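Post-proline cleaving enzyme (Rickettsia typhi, PDB 4HVT) is probably a serine-type oligopeptidase that hydrolyses peptides on the carboxyl side of proline residues, as other members of the prolyl oligopeptidase family do. Local coordinates at residues 303-308 / 350-355; 453-456 / 460-463; 487-492 / 525-530; 515-520 / 535-540. All coordinates share one frame; numbering follows the deposited sequence.

Contact 1: residues 303-308 / 350-355; sequences FWLLRS and EVFNFI
Leu305 and Phe352 meet side chain to side chain, as do Phe303 and Ile355, and these two apolar pairs carry the contact between 303-308 and 350-355. No hydrogen bond crosses it; the CA atoms of Leu305 and Phe352 are 8.1 Å apart, a gap that large hydrocarbon side chains can span. The Phe352 side chain can be followed outward. With chi1 at 176°, CG stands anti to the backbone N and the benzyl group is carried up toward Leu305. CB lies 3.9 Å from Leu305 CD1, and CG comes to 4.0 Å from that same methyl. Further out, CD2 of Phe352 meets both methyls, with Leu305 CD2 at 3.9 Å, so the leucine fork closes obliquely on the inner half of the ring. Ile355 CG1 lies in the ring plane at another part of the rim, while the backbone N of Phe354 sits above one face, 3.7 Å from the plane. Branched leucine suits this spot because its two methyls can spread along the aromatic group.

In the second pair, Ile355 CG2 approaches Phe303 CD2 at 3.8 Å and the two side chains cross at about a right angle; Ile355 CD1 lies over a face of the phenyl ring. Leu322 of strand 322-326 touches both Phe352 and Ile355, extending the apolar layer. In the same strand as Phe352, Asn353 and Phe354 both face Ala365 in a classic beta bulge. Strands 301-305 and 350-357 belong to successive antiparallel sheets, and such hydrophobic packing between neighbouring blades is characteristic of the beta-propeller domain of prolyl oligopeptidases.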
# COMPACT_ATOMS: atom_id res chain seq x y z
N PHE A 303 16.26 10.62 10.55
CA PHE A 303 14.96 11.15 10.96
C PHE A 303 14.08 10.06 11.46
O PHE A 303 13.91 9.05 10.77
CB PHE A 303 14.26 11.81 9.78
CG PHE A 303 15.08 12.89 9.11
CD1 PHE A 303 15.29 14.05 9.77
CD2 PHE A 303 15.67 12.71 7.87
CE1 PHE A 303 16.05 15.05 9.24
CE2 PHE A 303 16.46 13.71 7.34
CZ PHE A 303 16.69 14.86 8.05
N TRP A 304 13.43 10.27 12.62
CA TRP A 304 12.64 9.27 13.27
C TRP A 304 11.29 9.86 13.65
O TRP A 304 11.18 10.97 14.19
CB TRP A 304 13.34 8.73 14.51
CG TRP A 304 14.51 7.86 14.21
CD1 TRP A 304 15.71 8.26 13.69
CD2 TRP A 304 14.61 6.42 14.36
NE1 TRP A 304 16.54 7.16 13.47
CE2 TRP A 304 15.89 6.02 13.89
CE3 TRP A 304 13.72 5.41 14.83
CZ2 TRP A 304 16.32 4.69 13.92
CZ3 TRP A 304 14.15 4.10 14.84
CH2 TRP A 304 15.45 3.75 14.42
N LEU A 305 10.25 9.10 13.32
CA LEU A 305 8.88 9.42 13.68
C LEU A 305 8.51 8.74 14.99
O LEU A 305 8.82 7.57 15.17
CB LEU A 305 7.91 8.92 12.60
CG LEU A 305 6.40 9.07 12.81
CD1 LEU A 305 6.07 10.55 12.88
CD2 LEU A 305 5.64 8.35 11.72
N LEU A 306 7.80 9.47 15.84
CA LEU A 306 7.29 8.94 17.11
C LEU A 306 5.85 8.48 16.97
O LEU A 306 5.02 9.20 16.48
CB LEU A 306 7.44 9.96 18.24
CG LEU A 306 8.81 10.60 18.43
CD1 LEU A 306 8.82 11.45 19.69
CD2 LEU A 306 9.92 9.55 18.44
N ARG A 307 5.58 7.28 17.49
CA ARG A 307 4.20 6.79 17.58
C ARG A 307 3.63 7.08 19.00
O ARG A 307 2.40 7.11 19.19
CB ARG A 307 4.18 5.27 17.27
CG ARG A 307 2.86 4.62 17.62
CD ARG A 307 2.71 3.27 16.92
NE ARG A 307 1.62 2.49 17.50
CZ ARG A 307 0.34 2.56 17.15
NH1 ARG A 307 -0.05 3.42 16.23
NH2 ARG A 307 -0.59 1.81 17.80
N SER A 308 4.51 7.17 20.00
CA SER A 308 4.13 7.48 21.36
C SER A 308 4.91 8.68 21.88
O SER A 308 5.98 9.01 21.34
CB SER A 308 4.38 6.27 22.27
OG SER A 308 3.61 5.17 21.84
N GLU A 350 -2.70 18.32 12.32
CA GLU A 350 -1.51 17.97 11.50
C GLU A 350 -1.06 16.54 11.70
O GLU A 350 -1.20 15.96 12.82
CB GLU A 350 -0.31 18.89 11.77
CG GLU A 350 -0.49 20.34 11.31
CD GLU A 350 0.79 21.10 11.56
OE1 GLU A 350 1.00 21.59 12.70
OE2 GLU A 350 1.64 21.17 10.64
N VAL A 351 -0.47 16.00 10.65
CA VAL A 351 0.17 14.69 10.72
C VAL A 351 1.39 14.64 9.78
O VAL A 351 1.38 15.23 8.72
CB VAL A 351 -0.82 13.54 10.43
CG1 VAL A 351 -1.23 13.53 8.93
CG2 VAL A 351 -0.20 12.20 10.76
N PHE A 352 2.42 13.93 10.20
CA PHE A 352 3.52 13.60 9.33
C PHE A 352 3.17 12.68 8.16
O PHE A 352 2.41 11.70 8.30
CB PHE A 352 4.62 12.94 10.19
CG PHE A 352 5.80 12.46 9.39
CD1 PHE A 352 6.79 13.35 9.00
CD2 PHE A 352 5.94 11.12 9.04
CE1 PHE A 352 7.92 12.88 8.29
CE2 PHE A 352 7.05 10.65 8.36
CZ PHE A 352 8.03 11.55 7.93
N ASN A 353 3.69 12.97 6.96
CA ASN A 353 3.55 12.10 5.85
C ASN A 353 4.87 11.37 5.49
O ASN A 353 5.00 10.14 5.69
CB ASN A 353 2.90 12.80 4.65
CG ASN A 353 2.54 11.87 3.51
OD1 ASN A 353 2.49 10.64 3.66
ND2 ASN A 353 2.31 12.47 2.33
N PHE A 354 5.83 12.12 4.98
CA PHE A 354 7.11 11.54 4.61
C PHE A 354 8.24 12.55 4.61
O PHE A 354 8.01 13.76 4.53
CB PHE A 354 7.07 10.76 3.26
CG PHE A 354 6.79 11.59 2.05
CD1 PHE A 354 7.81 12.36 1.48
CD2 PHE A 354 5.53 11.60 1.46
CE1 PHE A 354 7.57 13.14 0.34
CE2 PHE A 354 5.29 12.32 0.30
CZ PHE A 354 6.32 13.11 -0.24
N ILE A 355 9.45 12.00 4.67
CA ILE A 355 10.71 12.73 4.33
C ILE A 355 11.23 12.22 2.98
O ILE A 355 11.15 11.02 2.70
CB ILE A 355 11.78 12.46 5.37
CG1 ILE A 355 11.48 13.21 6.68
CG2 ILE A 355 13.21 12.78 4.94
CD1 ILE A 355 11.87 14.67 6.67

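Contact 2: residues 453-456 / 460-463; sequences EATS and VKIP. With EDO (1,2-ethanediol), chain D.
The flat carboxylate of Glu453 has the root of the Lys461 side chain over one face, with OE1 3.5 Å from Lys461 CB. Glu453 OE2 is 3.7 Å from C1 of a bound 1,2-ethanediol, which lies on the same side. The two side chains cross at roughly a right angle, so the acid meets the aliphatic part of the lysine. The ammonium of Lys461 lies elsewhere: Glu453 OE1 is 6.0 Å from Lys461 NZ, too far for a salt bridge, though the opposite charges may still attract weakly. Lys461 bends at chi2 (-59°) and runs beside Thr455, pointing the same way, and NZ donates a hydrogen bond to Thr455 OG1 at 3.0 Å. Long chains suit the exposed Glu453 and Lys461, which can lie over the sheet and keep their polar ends at the surface.

These residues belong to a beta hairpin, strands 447-455 and 461-469, at one margin of the mixed sheet of the alpha/beta-hydrolase domain. Ala454 and Ile462 form an antiparallel hydrogen-bonded pair, with Ala454 N to Ile462 O and Ile462 N to Ala454 O both 2.9 Å. Closer to the turn, Ser456 N reaches Val460 O at 2.9 Å. Flanking non-hydrogen-bonded pairs bring Glu453 opposite Pro463 and Thr455 opposite Lys461; proline, which lacks an N-H, is tolerated there. On the face bearing Ala454 and Ile462 the residues are small or apolar, and both touch Val545 of helix 536-551. Ser456 CB packs against Ile462 CG1, while its OG bonds to Asp541. Lys461 O, which points away from strand 453-455, takes a hydrogen bond from ethanediol O2 at 2.7 Å, a molecule probably left from crystallisation.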
# COMPACT_ATOMS: atom_id res chain seq x y z
N GLU A 453 -17.37 17.27 7.10
CA GLU A 453 -17.26 16.48 8.35
C GLU A 453 -18.57 15.93 8.83
O GLU A 453 -19.59 16.56 8.78
CB GLU A 453 -16.66 17.29 9.47
CG GLU A 453 -15.27 17.83 9.14
CD GLU A 453 -14.63 18.55 10.31
OE1 GLU A 453 -15.41 19.16 11.11
OE2 GLU A 453 -13.37 18.49 10.43
N ALA A 454 -18.54 14.70 9.32
CA ALA A 454 -19.69 14.12 9.99
C ALA A 454 -19.42 14.17 11.50
O ALA A 454 -18.29 14.29 11.91
CB ALA A 454 -19.87 12.70 9.51
N THR A 455 -20.48 14.04 12.30
CA THR A 455 -20.39 13.88 13.75
C THR A 455 -20.63 12.45 14.15
O THR A 455 -21.70 11.86 13.96
CB THR A 455 -21.27 14.91 14.47
OG1 THR A 455 -20.88 16.21 13.99
CG2 THR A 455 -21.02 14.88 15.92
N SER A 456 -19.63 11.87 14.79
CA SER A 456 -19.73 10.48 15.17
C SER A 456 -20.45 10.33 16.49
O SER A 456 -20.83 11.34 17.14
CB SER A 456 -18.38 9.80 15.19
OG SER A 456 -18.49 8.36 15.18
N VAL A 460 -16.95 13.31 18.14
CA VAL A 460 -15.78 13.50 17.25
C VAL A 460 -16.16 13.71 15.77
O VAL A 460 -17.01 13.01 15.19
CB VAL A 460 -14.78 12.28 17.40
CG1 VAL A 460 -13.58 12.38 16.47
CG2 VAL A 460 -14.25 12.15 18.83
N LYS A 461 -15.57 14.76 15.17
CA LYS A 461 -15.70 15.04 13.76
C LYS A 461 -14.83 14.16 12.86
O LYS A 461 -13.61 14.05 13.04
CB LYS A 461 -15.41 16.51 13.45
CG LYS A 461 -16.09 17.55 14.33
CD LYS A 461 -17.59 17.48 14.30
CE LYS A 461 -18.14 18.65 15.13
NZ LYS A 461 -19.58 18.55 15.38
N ILE A 462 -15.47 13.61 11.83
CA ILE A 462 -14.86 12.67 10.93
C ILE A 462 -14.85 13.32 9.57
O ILE A 462 -15.90 13.61 9.03
CB ILE A 462 -15.72 11.35 10.84
CG1 ILE A 462 -15.99 10.77 12.24
CG2 ILE A 462 -15.07 10.32 9.93
CD1 ILE A 462 -14.79 10.51 13.13
N PRO A 463 -13.66 13.54 9.01
CA PRO A 463 -13.59 14.12 7.68
C PRO A 463 -14.12 13.17 6.63
O PRO A 463 -13.97 11.95 6.75
CB PRO A 463 -12.10 14.30 7.42
CG PRO A 463 -11.44 14.20 8.74
CD PRO A 463 -12.33 13.29 9.56
C1 EDO D . -11.17 16.69 12.76
O1 EDO D . -11.07 17.89 13.56
C2 EDO D . -10.82 15.49 13.61
O2 EDO D . -11.79 15.33 14.65

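Contact 3: residues 487-492 / 525-530; sequences GFQVIN and EWHKSA
Gly487 to Val490 form a type I' beta turn, its two middle residues in the left-handed region with phi near +60°, closed by Val490 N to Gly487 O at 3.0 Å, and the peptide between Phe488 and Gln489 lies over one face of the His527 ring. Gln489 N stands 3.4 Å above the ring plane, toward its rim, and is 3.5 Å from His527 CD2. Phe488 N approaches the same carbon at 3.7 Å. A flat imidazole suits the place, for it can lie with one face against a peptide while keeping both nitrogens for other partners. His527 CG is anti to the backbone N (chi1 171°), sending the ring away from the helix toward the turn. The side chains of Gln489 and His527 cross at about a right angle, with Gln489 CG 3.8 Å from His527 CB, although the amide and imidazole planes are only 23° apart.

The turn lies in the loop after strand 480-483 of the alpha/beta-hydrolase domain, and His527 projects from the short helix 524-528. His527 NE2 is hydrogen-bonded to Glu610, whose other oxygen binds Phe488 N, so one carboxylate ties ring and turn together. ND1 meets Arg307 of the propeller; a guanidinium can only donate, so ND1 probably accepts and the proton probably sits on NE2. The Phe488 ring meets those of Trp607 and Phe266, near a probable Ser-His-Asp triad without touching it. Within segment 525-530, Glu525 O is gripped twice by Ser529, from opposite faces of the carbonyl: by N at 3.0 Å and by OG at 2.9 Å. Serine is apt there, its hydroxyl being short enough to fold back on the backbone.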
# COMPACT_ATOMS: atom_id res chain seq x y z
N GLY A 487 -7.64 1.52 9.36
CA GLY A 487 -6.77 0.61 10.12
C GLY A 487 -5.32 0.99 9.96
O GLY A 487 -4.95 1.67 9.02
N PHE A 488 -4.49 0.48 10.87
CA PHE A 488 -3.04 0.43 10.70
C PHE A 488 -2.41 1.80 10.61
O PHE A 488 -1.27 1.91 10.14
CB PHE A 488 -2.63 -0.51 9.56
CG PHE A 488 -3.08 -1.96 9.76
CD1 PHE A 488 -2.43 -2.78 10.64
CD2 PHE A 488 -4.21 -2.46 9.14
CE1 PHE A 488 -2.81 -4.07 10.83
CE2 PHE A 488 -4.62 -3.73 9.35
CZ PHE A 488 -3.90 -4.56 10.20
N GLN A 489 -3.10 2.83 11.09
CA GLN A 489 -2.58 4.22 11.01
C GLN A 489 -2.36 4.63 9.57
O GLN A 489 -1.59 5.58 9.25
CB GLN A 489 -1.31 4.40 11.88
CG GLN A 489 -1.15 5.82 12.37
CD GLN A 489 0.06 6.08 13.24
OE1 GLN A 489 0.46 5.21 13.99
NE2 GLN A 489 0.66 7.31 13.14
N VAL A 490 -3.07 4.00 8.65
CA VAL A 490 -2.98 4.37 7.24
C VAL A 490 -3.72 5.69 6.96
O VAL A 490 -4.89 5.85 7.29
CB VAL A 490 -3.53 3.30 6.32
CG1 VAL A 490 -3.77 3.86 4.92
CG2 VAL A 490 -2.65 2.05 6.40
N ILE A 491 -3.03 6.64 6.31
CA ILE A 491 -3.66 7.90 5.91
C ILE A 491 -4.35 7.69 4.58
O ILE A 491 -3.67 7.41 3.60
CB ILE A 491 -2.61 9.04 5.75
CG1 ILE A 491 -1.87 9.27 7.08
CG2 ILE A 491 -3.29 10.30 5.23
CD1 ILE A 491 -0.64 10.18 6.98
N ASN A 492 -5.68 7.78 4.54
CA ASN A 492 -6.46 7.50 3.32
C ASN A 492 -6.73 8.78 2.55
O ASN A 492 -7.79 9.37 2.63
CB ASN A 492 -7.78 6.80 3.69
CG ASN A 492 -8.30 5.92 2.58
OD1 ASN A 492 -7.72 5.84 1.49
ND2 ASN A 492 -9.41 5.25 2.84
N GLU A 525 -3.01 8.83 17.57
CA GLU A 525 -4.22 8.77 18.40
C GLU A 525 -5.44 8.43 17.53
O GLU A 525 -6.41 7.82 18.00
CB GLU A 525 -4.48 10.10 19.09
N TRP A 526 -5.47 8.90 16.30
CA TRP A 526 -6.57 8.61 15.37
C TRP A 526 -6.67 7.11 15.12
O TRP A 526 -7.76 6.56 15.06
CB TRP A 526 -6.36 9.36 14.05
CG TRP A 526 -7.58 9.56 13.20
CD1 TRP A 526 -7.81 9.05 11.97
CD2 TRP A 526 -8.71 10.34 13.51
NE1 TRP A 526 -9.01 9.46 11.49
CE2 TRP A 526 -9.61 10.25 12.43
CE3 TRP A 526 -9.07 11.12 14.62
CZ2 TRP A 526 -10.81 10.94 12.40
CZ3 TRP A 526 -10.29 11.78 14.60
CH2 TRP A 526 -11.14 11.68 13.50
N HIS A 527 -5.51 6.45 15.10
CA HIS A 527 -5.42 5.00 14.95
C HIS A 527 -5.83 4.27 16.23
O HIS A 527 -6.71 3.37 16.24
CB HIS A 527 -4.01 4.63 14.54
CG HIS A 527 -3.76 3.15 14.55
ND1 HIS A 527 -2.64 2.61 15.14
CD2 HIS A 527 -4.52 2.09 14.15
CE1 HIS A 527 -2.73 1.29 15.11
NE2 HIS A 527 -3.84 0.95 14.49
N LYS A 528 -5.16 4.64 17.31
CA LYS A 528 -5.33 3.97 18.62
C LYS A 528 -6.78 4.02 19.08
O LYS A 528 -7.25 3.07 19.75
CB LYS A 528 -4.41 4.64 19.65
CG LYS A 528 -2.94 4.28 19.47
CD LYS A 528 -2.04 5.12 20.37
CE LYS A 528 -0.59 5.15 19.89
NZ LYS A 528 0.31 5.64 20.99
N SER A 529 -7.51 5.08 18.69
CA SER A 529 -8.91 5.23 19.02
C SER A 529 -9.85 4.11 18.54
O SER A 529 -10.96 3.98 19.10
CB SER A 529 -9.43 6.57 18.44
OG SER A 529 -8.93 7.59 19.32
N ALA A 530 -9.46 3.40 17.50
CA ALA A 530 -10.21 2.28 16.93
C ALA A 530 -9.39 1.01 16.80
O ALA A 530 -9.74 0.09 16.06
CB ALA A 530 -10.83 2.67 15.60

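Contact 4: residues 515-520 / 535-540; sequences NIRGGG and RQTAFN
Arg517 bends at chi3 (-71°) and Thr537 carries CG2 anti to its own backbone nitrogen, and together these torsions set the threonine methyl over the centre of the guanidinium face. CG2 stands 3.3 Å above that plane and 3.4 Å from Arg517 CZ. A methyl can cover the flat cation while leaving its N-H groups to acids: Arg517 NE forms a salt bridge with Asp541 and NH1 another with Asp458, which together would hold the group's rotation. Nearer the backbone, Ala538 CB is pressed to 3.2 Å from Arg517 O, close packing that suits so small a side chain.

Segment 515-520 is the loop following strand 510-514 in the alpha/beta-hydrolase domain, laid against the N-terminal part of helix 536-551. Gly518 adopts a positive phi (99°), at ease only without a CB, and lies close to Ala538 and the Arg535 guanidinium. Ile516 has CG1 in the crowded position between its N and carbonyl carbon, which sends this longer branch of the isoleucine to Ala538: CD1 reaches 3.8 Å from Ala538 O and 4.3 Å from Ala538 CB. Along the helix, Gln536 NE2 donates to Asn540 OD1 at 3.0 Å in an almost straight bond, arriving from above the carbonyl plane.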
# COMPACT_ATOMS: atom_id res chain seq x y z
N ASN A 515 -12.59 9.45 6.19
CA ASN A 515 -11.35 9.34 6.94
C ASN A 515 -11.62 8.90 8.37
O ASN A 515 -11.37 9.59 9.39
CB ASN A 515 -10.62 10.69 6.85
CG ASN A 515 -10.30 11.04 5.41
OD1 ASN A 515 -10.95 11.89 4.83
ND2 ASN A 515 -9.29 10.38 4.84
N ILE A 516 -12.12 7.70 8.45
CA ILE A 516 -12.53 7.16 9.73
C ILE A 516 -11.39 6.79 10.68
O ILE A 516 -10.23 6.59 10.28
CB ILE A 516 -13.43 5.90 9.52
CG1 ILE A 516 -12.62 4.67 9.03
CG2 ILE A 516 -14.63 6.29 8.63
CD1 ILE A 516 -13.49 3.46 8.64
N ARG A 517 -11.71 6.76 11.96
CA ARG A 517 -10.68 6.36 12.95
C ARG A 517 -10.18 4.94 12.70
O ARG A 517 -10.83 4.17 12.03
CB ARG A 517 -11.17 6.61 14.37
CG ARG A 517 -11.12 8.08 14.74
CD ARG A 517 -11.78 8.40 16.05
NE ARG A 517 -13.25 8.28 15.99
CZ ARG A 517 -14.07 8.58 17.00
NH1 ARG A 517 -13.58 9.02 18.16
NH2 ARG A 517 -15.37 8.41 16.86
N GLY A 518 -8.98 4.60 13.22
CA GLY A 518 -8.25 3.39 12.81
C GLY A 518 -7.18 3.82 11.80
O GLY A 518 -6.11 3.21 11.65
N GLY A 519 -7.50 4.86 11.02
CA GLY A 519 -6.53 5.44 10.08
C GLY A 519 -5.56 6.35 10.81
O GLY A 519 -5.55 6.40 12.03
N GLY A 520 -4.69 7.02 10.03
CA GLY A 520 -3.65 7.90 10.55
C GLY A 520 -3.78 9.38 10.21
O GLY A 520 -2.84 10.13 10.40
N ARG A 535 -12.35 -1.42 17.95
CA ARG A 535 -12.63 -1.36 16.50
C ARG A 535 -14.01 -0.81 16.16
O ARG A 535 -14.20 -0.18 15.10
CB ARG A 535 -12.47 -2.73 15.81
CG ARG A 535 -11.23 -2.84 14.90
CD ARG A 535 -11.32 -1.88 13.72
NE ARG A 535 -10.33 -2.18 12.67
CZ ARG A 535 -9.04 -1.83 12.73
NH1 ARG A 535 -8.57 -1.16 13.76
NH2 ARG A 535 -8.24 -2.20 11.75
N GLN A 536 -14.99 -1.08 17.02
CA GLN A 536 -16.33 -0.53 16.76
C GLN A 536 -16.38 0.98 16.54
O GLN A 536 -17.30 1.47 15.85
CB GLN A 536 -17.28 -0.96 17.88
CG GLN A 536 -18.71 -0.58 17.62
CD GLN A 536 -19.33 -1.38 16.47
OE1 GLN A 536 -19.13 -2.57 16.35
NE2 GLN A 536 -20.08 -0.71 15.61
N THR A 537 -15.39 1.72 17.05
CA THR A 537 -15.31 3.14 16.83
C THR A 537 -15.12 3.44 15.31
O THR A 537 -15.81 4.32 14.77
CB THR A 537 -14.20 3.75 17.71
OG1 THR A 537 -14.60 3.72 19.08
CG2 THR A 537 -13.87 5.22 17.30
N ALA A 538 -14.28 2.69 14.62
CA ALA A 538 -14.10 2.86 13.18
C ALA A 538 -15.43 2.66 12.46
O ALA A 538 -15.80 3.44 11.60
CB ALA A 538 -13.05 1.89 12.64
N PHE A 539 -16.13 1.61 12.84
CA PHE A 539 -17.34 1.24 12.17
C PHE A 539 -18.43 2.32 12.40
O PHE A 539 -19.11 2.70 11.47
CB PHE A 539 -17.84 -0.13 12.61
CG PHE A 539 -16.76 -1.24 12.60
CD1 PHE A 539 -15.78 -1.32 11.61
CD2 PHE A 539 -16.76 -2.23 13.56
CE1 PHE A 539 -14.80 -2.31 11.60
CE2 PHE A 539 -15.80 -3.23 13.54
CZ PHE A 539 -14.83 -3.27 12.56
N ASN A 540 -18.52 2.83 13.63
CA ASN A 540 -19.44 3.90 13.96
C ASN A 540 -19.14 5.15 13.14
O ASN A 540 -20.07 5.80 12.67
CB ASN A 540 -19.35 4.26 15.44
CG ASN A 540 -19.92 3.17 16.33
OD1 ASN A 540 -20.63 2.27 15.88
ND2 ASN A 540 -19.63 3.28 17.61

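Overall arrangement
Contact 1 comes first along the chain and belongs to the beta-propeller; contacts 2, 3 and 4 follow in the alpha/beta-hydrolase domain, the segments of 3 and 4 alternating. The centres of contacts 3 and 4 are about 7 Å apart, and Gly518 N is hydrogen-bonded to Trp526 O. Contact 2 lies about 11 Å from contact 4 between centres; Asn515 N, just past strand 510-514, is hydrogen-bonded to Pro463 O of the adjacent strand 461-469, and the Trp526 ring packs on the hairpin. Contacts 1 and 3, their centres about 13 Å apart, meet across the domain boundary, where Arg307 NH1 is hydrogen-bonded to His527 and, weakly, to Gln489. The series thus runs from the hydrolase sheet's edge to the propeller, joining the two domains.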